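Local structure of 50S ribosomal protein L16 arginine hydroxylase (Escherichia coli, 4CCL) at the interface of chains A and B. The protein catalyses the iron- and 2-oxoglutarate-dependent 3-hydroxylation of an arginine in ribosomal protein uL16, works as a homodimer and regulates growth. Numbering follows the deposited sequence. Chains: chain A/B, 50S ribosomal protein L16 arginine hydroxylase.

Contact 1: the interface of chains A and B. Residues chain A 230, 233, 236, 246; chain B 13, 17, 103-104, 106-107.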
loop_
_atom_site.group_PDB
_atom_site.type_symbol
_atom_site.label_atom_id
_atom_site.label_comp_id
_atom_site.label_asym_id
_atom_site.label_seq_id
_atom_site.Cartn_x
_atom_site.Cartn_y
_atom_site.Cartn_z
ATOM N N ASP A 230 -2.984 -8.752 23.130
ATOM C CA ASP A 230 -3.372 -10.095 23.548
ATOM C C ASP A 230 -3.296 -10.306 25.059
ATOM O O ASP A 230 -2.411 -11.013 25.547
ATOM C CB ASP A 230 -2.533 -11.149 22.818
ATOM C CG ASP A 230 -1.052 -10.818 22.810
ATOM O OD1 ASP A 230 -0.612 -9.997 23.643
ATOM O OD2 ASP A 230 -0.327 -11.384 21.967
ATOM N N VAL A 233 -3.386 -14.016 25.850
ATOM C CA VAL A 233 -2.604 -14.700 24.814
ATOM C C VAL A 233 -2.583 -16.222 24.951
ATOM O O VAL A 233 -2.253 -16.762 26.006
ATOM C CB VAL A 233 -1.140 -14.195 24.838
ATOM C CG1 VAL A 233 -0.612 -14.141 26.273
ATOM C CG2 VAL A 233 -0.241 -15.065 23.972
ATOM N N ARG A 236 0.374 -22.628 23.389
ATOM C CA ARG A 236 0.686 -23.354 22.166
ATOM C C ARG A 236 1.714 -24.448 22.420
ATOM O O ARG A 236 2.519 -24.354 23.345
ATOM C CB ARG A 236 1.201 -22.394 21.091
ATOM C CG ARG A 236 2.506 -21.700 21.453
ATOM C CD ARG A 236 2.313 -20.212 21.695
ATOM N NE ARG A 236 2.191 -19.464 20.446
ATOM C CZ ARG A 236 1.263 -18.542 20.213
ATOM N NH1 ARG A 236 0.366 -18.246 21.144
ATOM N NH2 ARG A 236 1.229 -17.914 19.046
ATOM N N GLU A 246 -5.124 -16.001 16.193
ATOM C CA GLU A 246 -4.322 -14.786 16.119
ATOM C C GLU A 246 -4.366 -14.193 14.709
ATOM O O GLU A 246 -4.550 -12.976 14.531
ATOM C CB GLU A 246 -2.881 -15.084 16.539
ATOM C CG GLU A 246 -2.754 -15.558 17.980
ATOM C CD GLU A 246 -1.357 -16.038 18.325
ATOM O OE1 GLU A 246 -0.876 -17.005 17.694
ATOM O OE2 GLU A 246 -0.740 -15.439 19.231
ATOM N N LEU B 13 0.630 -14.514 33.305
ATOM C CA LEU B 13 -0.162 -14.427 32.090
ATOM C C LEU B 13 -1.604 -14.074 32.415
ATOM O O LEU B 13 -2.242 -13.318 31.685
ATOM C CB LEU B 13 -0.117 -15.752 31.324
ATOM C CG LEU B 13 1.239 -16.153 30.743
ATOM C CD1 LEU B 13 1.152 -17.483 30.010
ATOM C CD2 LEU B 13 1.762 -15.065 29.826
ATOM N N TRP B 17 0.172 -9.848 32.308
ATOM C CA TRP B 17 0.527 -9.616 30.911
ATOM C C TRP B 17 -0.529 -8.824 30.146
ATOM O O TRP B 17 -1.712 -9.161 30.157
ATOM C CB TRP B 17 0.716 -10.964 30.218
ATOM C CG TRP B 17 0.871 -10.863 28.742
ATOM C CD1 TRP B 17 -0.078 -11.118 27.796
ATOM C CD2 TRP B 17 2.050 -10.476 28.036
ATOM N NE1 TRP B 17 0.441 -10.919 26.540
ATOM C CE2 TRP B 17 1.749 -10.519 26.662
ATOM C CE3 TRP B 17 3.335 -10.094 28.433
ATOM C CZ2 TRP B 17 2.682 -10.198 25.682
ATOM C CZ3 TRP B 17 4.262 -9.774 27.459
ATOM C CH2 TRP B 17 3.931 -9.829 26.099
ATOM N N LEU B 103 6.146 -17.040 26.179
ATOM C CA LEU B 103 5.379 -16.111 25.363
ATOM C C LEU B 103 5.780 -16.374 23.913
ATOM O O LEU B 103 6.896 -16.827 23.654
ATOM C CB LEU B 103 5.709 -14.669 25.763
ATOM C CG LEU B 103 5.153 -14.181 27.104
ATOM C CD1 LEU B 103 5.893 -12.942 27.586
ATOM C CD2 LEU B 103 3.664 -13.902 26.985
ATOM N N PRO B 104 4.872 -16.101 22.963
ATOM C CA PRO B 104 5.082 -16.493 21.562
ATOM C C PRO B 104 6.327 -15.875 20.929
ATOM O O PRO B 104 6.590 -14.688 21.126
ATOM C CB PRO B 104 3.824 -15.967 20.859
ATOM C CG PRO B 104 2.807 -15.834 21.937
ATOM C CD PRO B 104 3.573 -15.436 23.158
ATOM N N TRP B 106 6.730 -15.027 17.960
ATOM C CA TRP B 106 6.370 -14.004 16.983
ATOM C C TRP B 106 6.112 -12.640 17.633
ATOM O O TRP B 106 6.297 -11.600 17.001
ATOM C CB TRP B 106 5.198 -14.463 16.098
ATOM C CG TRP B 106 3.828 -14.317 16.695
ATOM C CD1 TRP B 106 3.152 -15.235 17.448
ATOM C CD2 TRP B 106 2.954 -13.191 16.560
ATOM N NE1 TRP B 106 1.917 -14.744 17.799
ATOM C CE2 TRP B 106 1.771 -13.489 17.267
ATOM C CE3 TRP B 106 3.058 -11.954 15.914
ATOM C CZ2 TRP B 106 0.702 -12.599 17.347
ATOM C CZ3 TRP B 106 1.996 -11.070 15.996
ATOM C CH2 TRP B 106 0.834 -11.397 16.705
ATOM N N ARG B 107 5.702 -12.646 18.897
ATOM C CA ARG B 107 5.490 -11.400 19.632
ATOM C C ARG B 107 6.769 -10.794 20.218
ATOM O O ARG B 107 6.821 -9.594 20.486
ATOM C CB ARG B 107 4.454 -11.606 20.740
ATOM C CG ARG B 107 3.042 -11.858 20.230
ATOM C CD ARG B 107 2.317 -10.559 19.920
ATOM N NE ARG B 107 1.873 -9.885 21.137
ATOM C CZ ARG B 107 2.496 -8.853 21.698
ATOM N NH1 ARG B 107 3.597 -8.362 21.149
ATOM N NH2 ARG B 107 2.012 -8.308 22.804
#
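A:Asp230 meets B:Arg107 tip to tip in a salt bridge. From CB, the A:Asp230 side chain sets CG between the backbone N and the carbonyl carbon (chi1 46°), which turns the carboxylate toward B:Arg107 and B:Trp17. CG lies at the guanidinium edge, in its plane. A:Asp230 OD2 takes NE of B:Arg107 at 2.8 Å. A:Asp230 OD1 takes NH2 of B:Arg107 at 3.2 Å. The grip is side-on, with both donors on the syn side of the carboxylate, tilted out of its plane. A:Asp230 OD1 also accepts from the indole NE1 of B:Trp17, 3.2 Å away, which comes from the opposite face of the carboxylate plane. An alanine here would probably leave the guanidinium of B:Arg107 without its countercharge and the indole N-H of B:Trp17 poorly paired.

A:Val233 puts CG1 against CD1 of B:Trp17 at 3.4 Å, and CG2 against the ring of B:Pro104. B:Pro104 CG also lies over the guanidinium face of A:Arg236. A:Glu246 binds NH2 of that guanidinium with both oxygens. A:Glu246 OE2 also receives NE1 of B:Trp106 at 3.1 Å, the indole standing 81° from the carboxylate. This polar patch of the homodimer interface joins a loop and helix 244-259 of chain A to loops and helix 9-15 of chain B.

Contact 2: the interface of chains A and B. Residues chain A 218, 224, 226, 253-254, 257-258; chain B 207-208, 211.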
loop_
_atom_site.group_PDB
_atom_site.type_symbol
_atom_site.label_atom_id
_atom_site.label_comp_id
_atom_site.label_asym_id
_atom_site.label_seq_id
_atom_site.Cartn_x
_atom_site.Cartn_y
_atom_site.Cartn_z
ATOM N N VAL A 218 -4.611 5.636 4.077
ATOM C CA VAL A 218 -4.509 5.271 5.483
ATOM C C VAL A 218 -3.224 5.829 6.091
ATOM O O VAL A 218 -3.228 6.323 7.220
ATOM C CB VAL A 218 -4.582 3.736 5.684
ATOM C CG1 VAL A 218 -4.130 3.345 7.085
ATOM C CG2 VAL A 218 -5.997 3.228 5.417
ATOM N N GLY A 224 -5.805 3.817 11.509
ATOM C CA GLY A 224 -5.485 2.459 11.914
ATOM C C GLY A 224 -4.277 2.389 12.830
ATOM O O GLY A 224 -3.435 1.502 12.693
ATOM N N ASN A 226 -4.333 1.712 15.910
ATOM C CA ASN A 226 -4.592 0.744 16.972
ATOM C C ASN A 226 -3.703 -0.496 16.877
ATOM O O ASN A 226 -3.567 -1.093 15.811
ATOM C CB ASN A 226 -6.067 0.334 16.967
ATOM C CG ASN A 226 -6.447 -0.465 15.733
ATOM O OD1 ASN A 226 -6.096 -0.102 14.609
ATOM N ND2 ASN A 226 -7.150 -1.571 15.940
HETATM N N MSE A 253 -8.763 -7.000 12.201
HETATM C CA MSE A 253 -8.328 -5.619 12.395
HETATM C C MSE A 253 -8.397 -4.907 11.048
HETATM O O MSE A 253 -9.017 -3.835 10.913
HETATM C CB MSE A 253 -6.901 -5.558 12.944
HETATM C CG MSE A 253 -6.758 -6.009 14.388
HETATM SE SE MSE A 253 -4.890 -6.167 14.932
HETATM C CE MSE A 253 -4.312 -4.329 14.617
HETATM N N MSE A 254 -7.782 -5.528 10.044
HETATM C CA MSE A 254 -7.775 -4.928 8.706
HETATM C C MSE A 254 -9.183 -4.724 8.110
HETATM O O MSE A 254 -9.521 -3.628 7.629
HETATM C CB MSE A 254 -6.910 -5.750 7.748
HETATM C CG MSE A 254 -5.432 -5.744 8.069
HETATM SE SE MSE A 254 -4.367 -6.806 6.822
HETATM C CE MSE A 254 -5.366 -8.475 6.874
ATOM N N LEU A 257 -10.894 -1.864 9.673
ATOM C CA LEU A 257 -10.454 -0.574 9.144
ATOM C C LEU A 257 -11.128 -0.274 7.809
ATOM O O LEU A 257 -11.545 0.856 7.549
ATOM C CB LEU A 257 -8.936 -0.523 8.974
ATOM C CG LEU A 257 -8.424 0.813 8.423
ATOM C CD1 LEU A 257 -8.813 1.962 9.347
ATOM C CD2 LEU A 257 -6.922 0.793 8.186
ATOM N N ILE A 258 -11.235 -1.295 6.964
ATOM C CA ILE A 258 -11.849 -1.122 5.650
ATOM C C ILE A 258 -13.352 -0.836 5.733
ATOM O O ILE A 258 -13.879 -0.010 4.984
ATOM C CB ILE A 258 -11.587 -2.343 4.751
ATOM C CG1 ILE A 258 -10.080 -2.516 4.550
ATOM C CG2 ILE A 258 -12.311 -2.205 3.419
ATOM C CD1 ILE A 258 -9.712 -3.585 3.576
ATOM N N THR B 207 -2.852 -1.599 12.515
ATOM C CA THR B 207 -3.615 -1.907 11.308
ATOM C C THR B 207 -2.983 -1.259 10.084
ATOM O O THR B 207 -2.954 -1.844 8.997
ATOM C CB THR B 207 -5.079 -1.456 11.439
ATOM O OG1 THR B 207 -5.625 -1.963 12.663
ATOM C CG2 THR B 207 -5.900 -1.975 10.274
ATOM N N ARG B 208 -2.481 -0.046 10.284
ATOM C CA ARG B 208 -1.766 0.704 9.261
ATOM C C ARG B 208 -0.624 -0.111 8.652
ATOM O O ARG B 208 -0.536 -0.257 7.428
ATOM C CB ARG B 208 -1.249 2.015 9.868
ATOM C CG ARG B 208 -0.057 2.630 9.164
ATOM C CD ARG B 208 0.128 4.101 9.539
ATOM N NE ARG B 208 0.592 4.300 10.912
ATOM C CZ ARG B 208 -0.158 4.780 11.901
ATOM N NH1 ARG B 208 -1.423 5.115 11.682
ATOM N NH2 ARG B 208 0.359 4.931 13.112
ATOM N N ILE B 211 -2.196 -3.421 6.675
ATOM C CA ILE B 211 -2.742 -3.050 5.373
ATOM C C ILE B 211 -1.681 -2.502 4.401
ATOM O O ILE B 211 -1.713 -2.818 3.207
ATOM C CB ILE B 211 -3.958 -2.098 5.522
ATOM C CG1 ILE B 211 -4.808 -2.080 4.246
ATOM C CG2 ILE B 211 -3.513 -0.701 5.942
ATOM C CD1 ILE B 211 -6.187 -1.473 4.441
#
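B:Thr207 and A:Asn226 meet at an oblique angle. The hydroxyl OG1 of B:Thr207 donates to the amide oxygen OD1 of A:Asn226 at 2.7 Å. The hydroxyl meets this oxygen at 120° to its C=O bond, tilted from the carbonyl plane. The first torsion of B:Thr207 (chi1 -51°) divides the work of its branches. It puts OG1 anti to the carbonyl carbon, toward A:Asn226, and CG2 anti to the backbone N, toward helix 244-259 of chain A.

CG2 runs alongside A:Leu257, the two side chains pointing in opposite directions. B:Thr207 CG2 touches CB of A:Leu257 at 3.6 Å and its CD2 branch at the same distance. The same CG2 of B:Thr207 lies 3.8 Å from CA of A:Met254, close to the helix backbone. The selenomethionine A:Met253 crosses the threonine obliquely and turns its CE methyl toward OG1. One small side chain is therefore held by a polar contact on one branch and apolar packing on the other.

The backbone adds to this. B:Arg208 N donates to A:Gly224 O at 3.0 Å. The bond from B:Thr207 N to A:Asn226 O is weak. One turn further along helix 207-220, CD1 of B:Ile211 packs at a slant on CG1 of A:Ile258 at 4.0 Å. The site probably holds the start of helix 207-220 of one subunit against the loop and helix 244-259 of the other, and so supports the homodimer.

Contact 3: the interface of chains A and B. Residues chain A 247, 251, 254-255, 258; chain B 210-211, 258-259, 264.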
loop_
_atom_site.group_PDB
_atom_site.type_symbol
_atom_site.label_atom_id
_atom_site.label_comp_id
_atom_site.label_asym_id
_atom_site.label_seq_id
_atom_site.Cartn_x
_atom_site.Cartn_y
_atom_site.Cartn_z
HETATM N N MSE A 247 -4.202 -15.060 13.712
HETATM C CA MSE A 247 -4.312 -14.660 12.312
HETATM C C MSE A 247 -5.661 -13.995 12.069
HETATM O O MSE A 247 -5.753 -12.967 11.389
HETATM C CB MSE A 247 -4.152 -15.872 11.391
HETATM C CG MSE A 247 -2.819 -16.587 11.525
HETATM SE SE MSE A 247 -1.333 -15.526 10.847
HETATM C CE MSE A 247 -1.742 -15.621 8.947
ATOM N N ARG A 251 -6.416 -10.179 10.747
ATOM C CA ARG A 251 -7.211 -10.015 9.540
ATOM C C ARG A 251 -8.440 -9.161 9.830
ATOM O O ARG A 251 -8.753 -8.236 9.079
ATOM C CB ARG A 251 -7.602 -11.374 8.950
ATOM C CG ARG A 251 -8.022 -11.308 7.490
ATOM C CD ARG A 251 -8.054 -12.678 6.828
ATOM N NE ARG A 251 -9.093 -13.541 7.381
ATOM C CZ ARG A 251 -8.852 -14.645 8.081
ATOM N NH1 ARG A 251 -7.603 -15.026 8.311
ATOM N NH2 ARG A 251 -9.859 -15.372 8.547
HETATM N N MSE A 254 -7.782 -5.528 10.044
HETATM C CA MSE A 254 -7.775 -4.928 8.706
HETATM C C MSE A 254 -9.183 -4.724 8.110
HETATM O O MSE A 254 -9.521 -3.628 7.629
HETATM C CB MSE A 254 -6.910 -5.750 7.748
HETATM C CG MSE A 254 -5.432 -5.744 8.069
HETATM SE SE MSE A 254 -4.367 -6.806 6.822
HETATM C CE MSE A 254 -5.366 -8.475 6.874
ATOM N N LEU A 255 -9.992 -5.780 8.148
ATOM C CA LEU A 255 -11.364 -5.726 7.651
ATOM C C LEU A 255 -12.162 -4.643 8.364
ATOM O O LEU A 255 -12.988 -3.963 7.753
ATOM C CB LEU A 255 -12.055 -7.079 7.834
ATOM C CG LEU A 255 -11.360 -8.294 7.219
ATOM C CD1 LEU A 255 -12.164 -9.558 7.479
ATOM C CD2 LEU A 255 -11.135 -8.091 5.730
ATOM N N ILE A 258 -11.235 -1.295 6.964
ATOM C CA ILE A 258 -11.849 -1.122 5.650
ATOM C C ILE A 258 -13.352 -0.836 5.733
ATOM O O ILE A 258 -13.879 -0.010 4.984
ATOM C CB ILE A 258 -11.587 -2.343 4.751
ATOM C CG1 ILE A 258 -10.080 -2.516 4.550
ATOM C CG2 ILE A 258 -12.311 -2.205 3.419
ATOM C CD1 ILE A 258 -9.712 -3.585 3.576
ATOM N N LEU B 210 -0.206 -3.294 8.761
ATOM C CA LEU B 210 -0.693 -4.543 8.199
ATOM C C LEU B 210 -1.169 -4.256 6.788
ATOM O O LEU B 210 -0.628 -4.794 5.825
ATOM C CB LEU B 210 -1.848 -5.119 9.028
ATOM C CG LEU B 210 -1.562 -5.704 10.412
ATOM C CD1 LEU B 210 -2.864 -6.116 11.084
ATOM C CD2 LEU B 210 -0.619 -6.886 10.307
ATOM N N ILE B 211 -2.196 -3.421 6.675
ATOM C CA ILE B 211 -2.742 -3.050 5.373
ATOM C C ILE B 211 -1.681 -2.502 4.401
ATOM O O ILE B 211 -1.713 -2.818 3.207
ATOM C CB ILE B 211 -3.958 -2.098 5.522
ATOM C CG1 ILE B 211 -4.808 -2.080 4.246
ATOM C CG2 ILE B 211 -3.513 -0.701 5.942
ATOM C CD1 ILE B 211 -6.187 -1.473 4.441
ATOM N N ILE B 258 -8.366 -9.990 0.523
ATOM C CA ILE B 258 -7.784 -10.202 1.842
ATOM C C ILE B 258 -8.077 -11.612 2.361
ATOM O O ILE B 258 -7.224 -12.244 2.994
ATOM C CB ILE B 258 -8.282 -9.139 2.842
ATOM C CG1 ILE B 258 -7.542 -7.821 2.601
ATOM C CG2 ILE B 258 -8.097 -9.609 4.274
ATOM C CD1 ILE B 258 -8.168 -6.648 3.282
ATOM N N ASN B 259 -9.262 -12.123 2.041
ATOM C CA ASN B 259 -9.648 -13.455 2.500
ATOM C C ASN B 259 -9.250 -14.625 1.587
ATOM O O ASN B 259 -9.561 -15.776 1.893
ATOM C CB ASN B 259 -11.145 -13.500 2.813
ATOM C CG ASN B 259 -11.528 -12.557 3.934
ATOM O OD1 ASN B 259 -10.712 -12.237 4.798
ATOM N ND2 ASN B 259 -12.775 -12.107 3.927
ATOM N N PHE B 264 -2.905 -14.127 2.313
ATOM C CA PHE B 264 -2.692 -13.426 3.577
ATOM C C PHE B 264 -1.701 -14.155 4.477
ATOM O O PHE B 264 -0.768 -13.545 5.007
ATOM C CB PHE B 264 -4.000 -13.202 4.339
ATOM C CG PHE B 264 -3.796 -12.602 5.701
ATOM C CD1 PHE B 264 -2.963 -11.509 5.867
ATOM C CD2 PHE B 264 -4.423 -13.133 6.814
ATOM C CE1 PHE B 264 -2.764 -10.955 7.106
ATOM C CE2 PHE B 264 -4.228 -12.579 8.063
ATOM C CZ PHE B 264 -3.396 -11.488 8.208
#
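B:Ile258, A:Met254 and B:Phe264 bury the most surface here, and each packs on the other chain. B:Ile258 divides its contacts by branch. B:Ile258 CD1 meets CD1 of A:Ile258 at 3.4 Å, bringing the two copies of this residue together. B:Ile258 CG2, anti to the backbone N, touches CG of A:Arg251 at 3.6 Å and CD2 of A:Leu255 at 3.7 Å.

The selenomethionine A:Met254 reaches B:Phe264 tip to tip. Its chain is extended to SE and bends at the last torsion (chi3 -51°), which swings CE over one face of the ring. A:Met254 CE sits toward the rim of that face, 3.6 Å from CE1 of B:Phe264. A:Met254 SE lies against CB of B:Leu210 at 3.7 Å, the two side chains crossing at about a right angle.

A:Arg251 runs past the edge of the B:Phe264 ring. Its CD is 3.7 Å from CD2 of B:Phe264, and the guanidinium stands 79° from the ring. B:Asn259 flanks the arginine, its OD1 3.4 Å from CD of A:Arg251. The backbone oxygen of A:Met247 lies at the ring's edge, in plane. The patch is a largely apolar core between helices of the two subunits, with A:Arg251 and B:Asn259 at its side. Its packing likely contributes much of the hold between them in the homodimer.

Contact 4: the interface of chains A and B. Residues chain A 205-207, 210; chain B 226-228, 250, 253-254.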
loop_
_atom_site.group_PDB
_atom_site.type_symbol
_atom_site.label_atom_id
_atom_site.label_comp_id
_atom_site.label_asym_id
_atom_site.label_seq_id
_atom_site.Cartn_x
_atom_site.Cartn_y
_atom_site.Cartn_z
ATOM N N PRO A 205 -11.344 0.203 -11.783
ATOM C CA PRO A 205 -10.241 -0.179 -10.900
ATOM C C PRO A 205 -10.187 -1.690 -10.734
ATOM O O PRO A 205 -11.238 -2.329 -10.740
ATOM C CB PRO A 205 -10.622 0.480 -9.572
ATOM C CG PRO A 205 -12.113 0.543 -9.606
ATOM C CD PRO A 205 -12.469 0.803 -11.044
ATOM N N ASN A 206 -8.993 -2.257 -10.594
ATOM C CA ASN A 206 -8.893 -3.632 -10.124
ATOM C C ASN A 206 -8.635 -3.621 -8.621
ATOM O O ASN A 206 -8.481 -2.552 -8.032
ATOM C CB ASN A 206 -7.835 -4.431 -10.899
ATOM C CG ASN A 206 -6.474 -3.762 -10.912
ATOM O OD1 ASN A 206 -6.146 -2.966 -10.034
ATOM N ND2 ASN A 206 -5.669 -4.088 -11.918
ATOM N N THR A 207 -8.582 -4.792 -7.998
ATOM C CA THR A 207 -8.493 -4.857 -6.541
ATOM C C THR A 207 -7.177 -4.283 -6.024
ATOM O O THR A 207 -7.139 -3.616 -4.989
ATOM C CB THR A 207 -8.673 -6.295 -6.027
ATOM O OG1 THR A 207 -9.836 -6.875 -6.630
ATOM C CG2 THR A 207 -8.838 -6.303 -4.518
ATOM N N LEU A 210 -7.259 -0.511 -5.752
ATOM C CA LEU A 210 -8.074 -0.163 -4.594
ATOM C C LEU A 210 -7.270 -0.309 -3.306
ATOM O O LEU A 210 -7.254 0.594 -2.465
ATOM C CB LEU A 210 -9.326 -1.044 -4.530
ATOM C CG LEU A 210 -10.351 -0.882 -5.655
ATOM C CD1 LEU A 210 -11.446 -1.930 -5.544
ATOM C CD2 LEU A 210 -10.944 0.516 -5.640
ATOM N N ASN B 226 -7.939 -8.575 -10.880
ATOM C CA ASN B 226 -9.298 -8.670 -11.399
ATOM C C ASN B 226 -10.022 -7.326 -11.374
ATOM O O ASN B 226 -10.102 -6.671 -10.337
ATOM C CB ASN B 226 -10.096 -9.715 -10.619
ATOM C CG ASN B 226 -10.244 -9.359 -9.155
ATOM O OD1 ASN B 226 -9.303 -8.880 -8.521
ATOM N ND2 ASN B 226 -11.435 -9.579 -8.612
ATOM N N TYR B 227 -10.544 -6.920 -12.524
ATOM C CA TYR B 227 -11.207 -5.625 -12.655
ATOM C C TYR B 227 -12.667 -5.621 -12.213
ATOM O O TYR B 227 -13.363 -6.627 -12.334
ATOM C CB TYR B 227 -11.080 -5.103 -14.085
ATOM C CG TYR B 227 -9.683 -4.650 -14.421
ATOM C CD1 TYR B 227 -8.700 -5.568 -14.757
ATOM C CD2 TYR B 227 -9.339 -3.308 -14.380
ATOM C CE1 TYR B 227 -7.417 -5.161 -15.057
ATOM C CE2 TYR B 227 -8.058 -2.892 -14.679
ATOM C CZ TYR B 227 -7.102 -3.823 -15.020
ATOM O OH TYR B 227 -5.824 -3.416 -15.319
ATOM N N TYR B 228 -13.106 -4.487 -11.676
ATOM C CA TYR B 228 -14.515 -4.247 -11.398
ATOM C C TYR B 228 -15.303 -4.444 -12.687
ATOM O O TYR B 228 -14.873 -4.004 -13.754
ATOM C CB TYR B 228 -14.707 -2.823 -10.862
ATOM C CG TYR B 228 -16.152 -2.403 -10.662
ATOM C CD1 TYR B 228 -16.889 -1.847 -11.704
ATOM C CD2 TYR B 228 -16.771 -2.544 -9.426
ATOM C CE1 TYR B 228 -18.204 -1.460 -11.525
ATOM C CE2 TYR B 228 -18.088 -2.157 -9.236
ATOM C CZ TYR B 228 -18.798 -1.617 -10.290
ATOM O OH TYR B 228 -20.106 -1.228 -10.109
ATOM N N LEU B 250 -17.158 -2.661 -4.853
ATOM C CA LEU B 250 -15.766 -2.222 -4.833
ATOM C C LEU B 250 -15.020 -2.651 -3.569
ATOM O O LEU B 250 -13.931 -3.217 -3.649
ATOM C CB LEU B 250 -15.690 -0.703 -5.003
ATOM C CG LEU B 250 -16.014 -0.165 -6.399
ATOM C CD1 LEU B 250 -16.445 1.293 -6.330
ATOM C CD2 LEU B 250 -14.822 -0.328 -7.332
HETATM N N MSE B 253 -14.562 -6.400 -3.192
HETATM C CA MSE B 253 -13.356 -6.864 -3.873
HETATM C C MSE B 253 -12.149 -6.930 -2.929
HETATM O O MSE B 253 -11.475 -7.961 -2.846
HETATM C CB MSE B 253 -13.049 -5.994 -5.094
HETATM C CG MSE B 253 -13.944 -6.294 -6.286
HETATM SE SE MSE B 253 -14.078 -4.833 -7.570
HETATM C CE MSE B 253 -12.237 -4.758 -8.193
HETATM N N MSE B 254 -11.886 -5.842 -2.212
HETATM C CA MSE B 254 -10.760 -5.804 -1.281
HETATM C C MSE B 254 -10.887 -6.837 -0.167
HETATM O O MSE B 254 -9.927 -7.559 0.132
HETATM C CB MSE B 254 -10.596 -4.411 -0.675
HETATM C CG MSE B 254 -9.627 -3.508 -1.412
HETATM SE SE MSE B 254 -9.783 -1.676 -0.769
HETATM C CE MSE B 254 -11.722 -1.559 -0.798
HETATM O O HOH W 1 -10.496 -9.530 -5.334
#
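The phenol ring of B:Tyr227 carries CB of A:Asn206 over the centre of one face, 3.9 Å from its centroid in a CH-pi contact. This is part of the dimer interface of a JmjC-type oxygenase of the ROX family. The two side chains lie side by side and point the same way. The amide plane is turned 47° from the ring, and ND2 of A:Asn206 comes 3.4 Å from CZ of B:Tyr227. A:Asn206 has CG between its backbone N and carbonyl carbon (chi1 54°), which carries the amide along the ring toward the hydroxyl. An alanine in place of B:Tyr227 would probably open a gap beside A:Asn206 and leave its amide freer to turn.

A:Asn206 and B:Tyr227 form an antiparallel beta bridge. Next to it, B:Tyr228 N donates to A:Pro205 O at 3.0 Å. The hydroxyl OG1 of A:Thr207 donates to OD1 of B:Asn226 at 2.8 Å, 33° from the carbonyl plane. A water also links this OG1 to the backbone oxygen of B:Met253.

Apolar groups pack against helix 244-258 of chain B. A:Pro205 crosses B:Leu250 at about a right angle, CG to CD2 3.6 Å. CB of A:Leu210 lies 3.8 Å from SE of the selenomethionine B:Met254. CD1 of A:Leu210 rests near the CE methyl of B:Met253, and CG2 of A:Thr207 meets the helix at CA of B:Met254, 3.8 Å away.

The centres of the C-alpha atoms of contact 2 and contact 3 lie about 8 Å apart, and the two share A:Met254, A:Ile258 and B:Ile211. Contact 4 is about 15 Å from contact 3 and 18 Å from contact 2. It repeats the threonine-asparagine pairing of contact 2 with the chains exchanged, as the two-fold symmetry requires. Contact 1 is about 20 Å from contact 3 and 35 Å from contact 4. Helix 244-259 of chain A serves contacts 1, 2 and 3. The dimer thus joins a central helical core to an outlying polar patch, which has its symmetry twin.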